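Local coordinates for beta-1,4-galactanase (Thielavia heterothallica, PDB 1HJS), which hydrolyses beta-1,4-galactosidic linkages in type I arabinogalactans as a family 53 glycoside hydrolase of clan GH-A, at residues S10-E15 with A66-A71; E33-A38 with S324-F329; T275-V280 with L293-P298. All coordinates share one frame; numbering follows the deposited sequence.

In the fold
The three contacts sit on one flank of a TIM barrel, where the first and last of its eight parallel strands meet. Contact 1 packs helix 12-17 on helix 59-71, contact 2 sets helix 32-38 against segment 324-329, and contact 3 lays helix 270-285 on strand 290-296. Their centres are about 15 Å (1 and 2), 20 Å (1 and 3) and 12 Å (2 and 3) apart. Segments of contacts 1 and 2 alternate along the chain; contact 1 closes before contact 3 opens, inside contact 2's loop. E33 forms a salt bridge with R68, S11 probably hydrogen-bonds to E297, and V328 packs on I277, joining early and late chain parts.

Contact 1 of 3, residues S10-E15 with A66-A71; sequences SSVVVE and AKRAKA
V12 and V13 meet the guanidinium of R68 where, in this TIM barrel, the short helix 12-17 that follows the first strand lies beside helix 59-71. The backbones are well apart, with CA of V12 10.8 Å from CA of R68, and it is the long arginine that spans the gap. Its CG stands anti to the carbonyl carbon (chi1 -77°), the chain runs on extended, and a bend at chi3 (55°) swings the guanidinium round to the valines. Each valine offers one methyl, and both approach the flat group obliquely. V12 places its touching CG2 anti to its backbone N, whereas the touching CG2 of V13 lies beside N, anti to the carbonyl carbon. The touch is therefore apolar against the guanidinium, while its charge is answered elsewhere: NH2 forms salt bridges with E16 and E33, two carboxylates that probably fix how the group is rotated. Both valines also rest on I65, one helical turn before R68 is reached. The two terminal nitrogens are shared out between neighbouring residues, NH2 lying 3.9 Å from CG2 of V12 and NH1 3.8 Å from CG2 of V13.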
# COMPACT_ATOMS: atom_id res chain seq x y z
N SER A 10 1.73 -5.47 7.79
CA SER A 10 3.03 -5.07 8.33
C SER A 10 3.23 -5.18 9.84
O SER A 10 4.27 -5.65 10.29
CB SER A 10 3.36 -3.63 7.90
OG SER A 10 3.28 -3.49 6.49
N SER A 11 2.23 -4.75 10.61
CA SER A 11 2.32 -4.78 12.07
C SER A 11 2.22 -6.16 12.72
O SER A 11 2.30 -6.26 13.94
CB SER A 11 1.20 -3.92 12.65
OG SER A 11 -0.05 -4.56 12.43
N VAL A 12 2.04 -7.21 11.93
CA VAL A 12 1.90 -8.55 12.49
C VAL A 12 2.88 -8.93 13.61
O VAL A 12 2.44 -9.30 14.70
CB VAL A 12 1.93 -9.64 11.38
CG1 VAL A 12 3.25 -9.60 10.62
CG2 VAL A 12 1.70 -11.03 12.02
N VAL A 13 4.18 -8.84 13.35
CA VAL A 13 5.16 -9.20 14.38
C VAL A 13 5.15 -8.22 15.55
O VAL A 13 5.36 -8.60 16.70
CB VAL A 13 6.59 -9.31 13.78
CG1 VAL A 13 7.64 -9.32 14.89
CG2 VAL A 13 6.70 -10.59 12.96
N VAL A 14 4.91 -6.95 15.26
CA VAL A 14 4.85 -5.95 16.32
C VAL A 14 3.74 -6.34 17.29
O VAL A 14 3.91 -6.29 18.51
CB VAL A 14 4.57 -4.53 15.76
CG1 VAL A 14 4.28 -3.56 16.89
CG2 VAL A 14 5.78 -4.04 14.97
N GLU A 15 2.60 -6.75 16.74
CA GLU A 15 1.45 -7.15 17.55
C GLU A 15 1.66 -8.47 18.28
O GLU A 15 1.28 -8.62 19.44
CB GLU A 15 0.19 -7.22 16.69
CG GLU A 15 -0.37 -5.86 16.32
CD GLU A 15 -0.97 -5.12 17.51
OE1 GLU A 15 -0.28 -4.97 18.54
OE2 GLU A 15 -2.14 -4.68 17.40
N ALA A 66 7.78 -12.11 5.25
CA ALA A 66 7.56 -12.48 3.85
C ALA A 66 7.68 -14.00 3.71
O ALA A 66 6.94 -14.62 2.96
CB ALA A 66 8.57 -11.78 2.95
N LYS A 67 8.64 -14.59 4.43
CA LYS A 67 8.82 -16.04 4.39
C LYS A 67 7.56 -16.72 4.93
O LYS A 67 7.13 -17.74 4.41
CB LYS A 67 10.03 -16.45 5.24
CG LYS A 67 11.38 -16.15 4.60
CD LYS A 67 12.49 -16.44 5.59
CE LYS A 67 13.85 -16.24 4.97
NZ LYS A 67 14.95 -16.44 5.97
N ARG A 68 6.97 -16.13 5.97
CA ARG A 68 5.77 -16.69 6.57
C ARG A 68 4.60 -16.58 5.59
O ARG A 68 3.79 -17.50 5.47
CB ARG A 68 5.43 -15.95 7.87
CG ARG A 68 6.31 -16.36 9.05
CD ARG A 68 6.07 -15.47 10.26
NE ARG A 68 4.67 -15.44 10.67
CZ ARG A 68 4.21 -14.73 11.69
NH1 ARG A 68 5.03 -13.99 12.42
NH2 ARG A 68 2.91 -14.76 11.98
N ALA A 69 4.53 -15.45 4.89
CA ALA A 69 3.46 -15.24 3.92
C ALA A 69 3.59 -16.28 2.81
O ALA A 69 2.61 -16.92 2.40
CB ALA A 69 3.54 -13.83 3.33
N LYS A 70 4.82 -16.44 2.32
CA LYS A 70 5.12 -17.41 1.27
C LYS A 70 4.69 -18.82 1.69
O LYS A 70 4.10 -19.56 0.89
CB LYS A 70 6.62 -17.39 0.96
CG LYS A 70 7.07 -18.39 -0.09
CD LYS A 70 8.58 -18.31 -0.29
CE LYS A 70 9.06 -19.31 -1.33
NZ LYS A 70 10.55 -19.31 -1.44
N ALA A 71 4.98 -19.19 2.93
CA ALA A 71 4.62 -20.51 3.44
C ALA A 71 3.10 -20.69 3.52
O ALA A 71 2.60 -21.82 3.55
CB ALA A 71 5.25 -20.73 4.82

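Contact 2 of 3, residues E33-A38 with S324-F329; sequences ENILAA and SSLSVF
I35 and L326 cross at about a right angle, branch against branch, and their nearest methyls, CG2 of I35 and CD2 of L326, stand 3.8 Å apart. The isoleucine turns its short branch to the leucine: CG2 is anti to the backbone N, whereas CG1 and the methyl beyond it lead off beside N. The leucine, whose CB points at the helix, comes forward with CG anti to its own N (chi1 -159°), and the fork at CG then splits between two consecutive residues of helix 32-38. One prong, CD2, goes to I35. The other, CD1, is aimed at L36, whose CD2 lies 4.4 Å from it, a looser touch. L36 sets out across the direction of L326 rather than at it, and only the far part of its side chain swings in to complete the pair. In sequence, helix 32-38 lies between strands 4-8 and 43-48 of the TIM barrel, while L326 lies on a 3-10 segment in the tail that follows the last strand, so the C-terminal chain is folded back over the start of the barrel. One i to i+3 bond of that segment runs from V328 N to S325 O, 3.0 Å long. V7 of the first strand is touched by both L36 and F329, and F316 adds a further neighbour to L326.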
# COMPACT_ATOMS: atom_id res chain seq x y z
N GLU A 33 -1.23 -15.23 9.04
CA GLU A 33 -1.13 -15.49 7.60
C GLU A 33 -2.08 -16.60 7.15
O GLU A 33 -2.63 -16.54 6.05
CB GLU A 33 0.32 -15.84 7.20
CG GLU A 33 0.90 -17.07 7.90
CD GLU A 33 1.65 -16.73 9.17
OE1 GLU A 33 1.19 -15.84 9.92
OE2 GLU A 33 2.70 -17.36 9.44
N ASN A 34 -2.27 -17.61 7.99
CA ASN A 34 -3.16 -18.71 7.64
C ASN A 34 -4.62 -18.27 7.74
O ASN A 34 -5.47 -18.72 6.97
CB ASN A 34 -2.90 -19.92 8.55
CG ASN A 34 -1.48 -20.43 8.42
OD1 ASN A 34 -0.98 -20.66 7.32
ND2 ASN A 34 -0.81 -20.59 9.55
N ILE A 35 -4.91 -17.40 8.69
CA ILE A 35 -6.27 -16.88 8.85
C ILE A 35 -6.60 -16.06 7.60
O ILE A 35 -7.67 -16.20 7.01
CB ILE A 35 -6.38 -15.97 10.09
CG1 ILE A 35 -6.17 -16.81 11.36
CG2 ILE A 35 -7.75 -15.30 10.12
CD1 ILE A 35 -6.14 -15.99 12.64
N LEU A 36 -5.66 -15.21 7.19
CA LEU A 36 -5.86 -14.38 6.00
C LEU A 36 -6.08 -15.24 4.76
O LEU A 36 -7.01 -15.01 3.99
CB LEU A 36 -4.65 -13.46 5.79
CG LEU A 36 -4.40 -12.41 6.87
CD1 LEU A 36 -3.07 -11.71 6.61
CD2 LEU A 36 -5.56 -11.40 6.89
N ALA A 37 -5.23 -16.25 4.58
CA ALA A 37 -5.34 -17.14 3.44
C ALA A 37 -6.68 -17.86 3.43
O ALA A 37 -7.31 -18.00 2.38
CB ALA A 37 -4.20 -18.16 3.45
N ALA A 38 -7.12 -18.30 4.60
CA ALA A 38 -8.39 -19.02 4.72
C ALA A 38 -9.57 -18.14 4.36
O ALA A 38 -10.62 -18.64 3.94
CB ALA A 38 -8.55 -19.57 6.13
N SER A 324 -16.42 -11.31 11.11
CA SER A 324 -17.12 -11.89 9.97
C SER A 324 -16.80 -11.19 8.64
O SER A 324 -16.93 -11.78 7.57
CB SER A 324 -18.63 -11.85 10.21
OG SER A 324 -19.07 -10.51 10.36
N SER A 325 -16.40 -9.92 8.72
CA SER A 325 -16.10 -9.16 7.51
C SER A 325 -14.86 -9.64 6.75
O SER A 325 -14.73 -9.39 5.55
CB SER A 325 -15.94 -7.69 7.86
OG SER A 325 -14.98 -7.53 8.90
N LEU A 326 -13.96 -10.34 7.43
CA LEU A 326 -12.73 -10.80 6.80
C LEU A 326 -12.97 -11.75 5.63
O LEU A 326 -12.14 -11.85 4.72
CB LEU A 326 -11.82 -11.48 7.84
CG LEU A 326 -10.33 -11.58 7.49
CD1 LEU A 326 -9.73 -10.19 7.32
CD2 LEU A 326 -9.60 -12.36 8.57
N SER A 327 -14.10 -12.45 5.63
CA SER A 327 -14.41 -13.38 4.55
C SER A 327 -14.75 -12.68 3.24
O SER A 327 -14.94 -13.34 2.22
CB SER A 327 -15.57 -14.30 4.96
OG SER A 327 -16.77 -13.55 5.13
N VAL A 328 -14.84 -11.36 3.27
CA VAL A 328 -15.17 -10.60 2.07
C VAL A 328 -14.17 -10.89 0.95
O VAL A 328 -14.51 -10.86 -0.23
CB VAL A 328 -15.18 -9.07 2.35
CG1 VAL A 328 -13.77 -8.57 2.65
CG2 VAL A 328 -15.78 -8.32 1.16
N PHE A 329 -12.93 -11.20 1.32
CA PHE A 329 -11.90 -11.48 0.33
C PHE A 329 -12.16 -12.76 -0.47
O PHE A 329 -11.47 -13.04 -1.45
CB PHE A 329 -10.54 -11.51 1.01
CG PHE A 329 -10.14 -10.18 1.58
CD1 PHE A 329 -9.73 -9.15 0.74
CD2 PHE A 329 -10.23 -9.94 2.94
CE1 PHE A 329 -9.43 -7.89 1.25
CE2 PHE A 329 -9.93 -8.68 3.47
CZ PHE A 329 -9.53 -7.65 2.61

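Contact 3 of 3, residues T275-V280 with L293-P298; sequences TFITNV and LFYWEP
I277 carries CG1 anti to its carbonyl carbon (chi1 -64°) and then runs extended, which sends CD1 out to Y295; the tyrosine answers with CG anti to its backbone N (chi1 -165°), bringing one side of the ring to meet it. CD1 of I277 comes to 3.5 Å from CD1 of Y295 and 3.7 Å from CE1 of Y295, the two side chains crossing at roughly a right angle and the methyl reaching the ring obliquely. L293 pushes its CD1 between the backbone O of I277, at 3.5 Å, and CG1 of V280, at 3.8 Å, about one turn apart. The second branch of I277 is more distant, its CG2 4.3 Å from CD2 of L293. In the TIM barrel, helix 270-285 carries the chain from strand 240-245 to strand 290-296, a beta-alpha-beta crossover. The axes of 275-280 and 293-296 come within 9.8 Å and run roughly antiparallel, at 149°. With an alanine here in place of the isoleucine, CG1, CD1 and CG2 are gone, and the CD1-CE1 side of the tyrosine ring would probably face a gap. The side chain of Y295 lies about 8 Å from that of E245, the probable nucleophile. The touch across the interface is mainly apolar, aliphatic methyls on a ring and on one another, while the tyrosine hydroxyl is satisfied by hydrogen bonds with N313 O and W248 N.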
# COMPACT_ATOMS: atom_id res chain seq x y z
N THR A 275 -19.64 -4.46 2.76
CA THR A 275 -20.30 -3.74 1.68
C THR A 275 -19.35 -2.74 1.04
O THR A 275 -19.22 -2.70 -0.19
CB THR A 275 -21.55 -2.98 2.18
OG1 THR A 275 -22.52 -3.93 2.65
CG2 THR A 275 -22.15 -2.15 1.06
N PHE A 276 -18.68 -1.94 1.86
CA PHE A 276 -17.74 -0.95 1.35
C PHE A 276 -16.60 -1.60 0.58
O PHE A 276 -16.29 -1.20 -0.55
CB PHE A 276 -17.16 -0.12 2.50
CG PHE A 276 -16.18 0.94 2.04
CD1 PHE A 276 -16.63 2.11 1.44
CD2 PHE A 276 -14.81 0.75 2.21
CE1 PHE A 276 -15.73 3.09 1.01
CE2 PHE A 276 -13.90 1.72 1.79
CZ PHE A 276 -14.35 2.89 1.19
N ILE A 277 -15.96 -2.59 1.19
CA ILE A 277 -14.84 -3.28 0.55
C ILE A 277 -15.27 -3.90 -0.78
O ILE A 277 -14.57 -3.78 -1.77
CB ILE A 277 -14.26 -4.37 1.47
CG1 ILE A 277 -13.67 -3.72 2.73
CG2 ILE A 277 -13.20 -5.18 0.73
CD1 ILE A 277 -13.23 -4.70 3.80
N THR A 278 -16.42 -4.57 -0.78
CA THR A 278 -16.91 -5.21 -2.00
C THR A 278 -17.20 -4.16 -3.08
O THR A 278 -16.91 -4.37 -4.26
CB THR A 278 -18.20 -6.02 -1.71
OG1 THR A 278 -17.91 -7.04 -0.73
CG2 THR A 278 -18.71 -6.68 -2.98
N ASN A 279 -17.75 -3.02 -2.67
CA ASN A 279 -18.04 -1.95 -3.62
C ASN A 279 -16.77 -1.35 -4.20
O ASN A 279 -16.68 -1.14 -5.41
CB ASN A 279 -18.88 -0.86 -2.95
CG ASN A 279 -20.33 -1.28 -2.75
OD1 ASN A 279 -20.74 -2.36 -3.19
ND2 ASN A 279 -21.11 -0.43 -2.10
N VAL A 280 -15.78 -1.08 -3.36
CA VAL A 280 -14.52 -0.52 -3.86
C VAL A 280 -13.86 -1.54 -4.78
O VAL A 280 -13.30 -1.18 -5.82
CB VAL A 280 -13.55 -0.17 -2.71
CG1 VAL A 280 -12.21 0.29 -3.28
CG2 VAL A 280 -14.15 0.93 -1.84
N LEU A 293 -6.96 -4.71 -4.80
CA LEU A 293 -7.48 -3.98 -3.66
C LEU A 293 -6.78 -4.50 -2.41
O LEU A 293 -6.70 -5.71 -2.20
CB LEU A 293 -8.99 -4.18 -3.52
CG LEU A 293 -9.68 -3.44 -2.36
CD1 LEU A 293 -11.17 -3.34 -2.62
CD2 LEU A 293 -9.43 -4.17 -1.04
N PHE A 294 -6.26 -3.58 -1.60
CA PHE A 294 -5.59 -3.96 -0.36
C PHE A 294 -6.16 -3.19 0.82
O PHE A 294 -6.15 -1.96 0.82
CB PHE A 294 -4.09 -3.68 -0.45
CG PHE A 294 -3.36 -4.57 -1.41
CD1 PHE A 294 -3.45 -4.36 -2.78
CD2 PHE A 294 -2.57 -5.62 -0.94
CE1 PHE A 294 -2.77 -5.19 -3.68
CE2 PHE A 294 -1.89 -6.46 -1.83
CZ PHE A 294 -1.99 -6.24 -3.20
N TYR A 295 -6.65 -3.91 1.82
CA TYR A 295 -7.19 -3.28 3.02
C TYR A 295 -5.99 -2.95 3.90
O TYR A 295 -5.09 -3.78 4.04
CB TYR A 295 -8.12 -4.24 3.77
CG TYR A 295 -8.97 -3.53 4.81
CD1 TYR A 295 -10.21 -2.99 4.46
CD2 TYR A 295 -8.52 -3.36 6.11
CE1 TYR A 295 -10.98 -2.30 5.39
CE2 TYR A 295 -9.28 -2.66 7.06
CZ TYR A 295 -10.50 -2.13 6.69
OH TYR A 295 -11.25 -1.43 7.60
N TRP A 296 -5.96 -1.77 4.51
CA TRP A 296 -4.80 -1.41 5.32
C TRP A 296 -4.86 -1.78 6.80
O TRP A 296 -5.73 -1.31 7.53
CB TRP A 296 -4.50 0.09 5.20
CG TRP A 296 -3.12 0.44 5.70
CD1 TRP A 296 -1.93 0.07 5.14
CD2 TRP A 296 -2.80 1.21 6.87
NE1 TRP A 296 -0.88 0.56 5.89
CE2 TRP A 296 -1.39 1.26 6.95
CE3 TRP A 296 -3.56 1.86 7.85
CZ2 TRP A 296 -0.72 1.94 7.99
CZ3 TRP A 296 -2.90 2.53 8.88
CH2 TRP A 296 -1.49 2.56 8.94
N GLU A 297 -3.92 -2.64 7.21
CA GLU A 297 -3.78 -3.06 8.61
C GLU A 297 -5.05 -3.52 9.33
O GLU A 297 -5.40 -3.00 10.40
CB GLU A 297 -3.12 -1.92 9.39
CG GLU A 297 -1.67 -1.69 9.00
CD GLU A 297 -0.73 -2.72 9.62
OE1 GLU A 297 -1.22 -3.70 10.22
OE2 GLU A 297 0.50 -2.56 9.49
N PRO A 298 -5.73 -4.54 8.80
CA PRO A 298 -6.95 -5.05 9.42
C PRO A 298 -6.77 -5.66 10.81
O PRO A 298 -7.72 -5.71 11.60
CB PRO A 298 -7.45 -6.07 8.41
CG PRO A 298 -6.17 -6.64 7.88
CD PRO A 298 -5.32 -5.40 7.67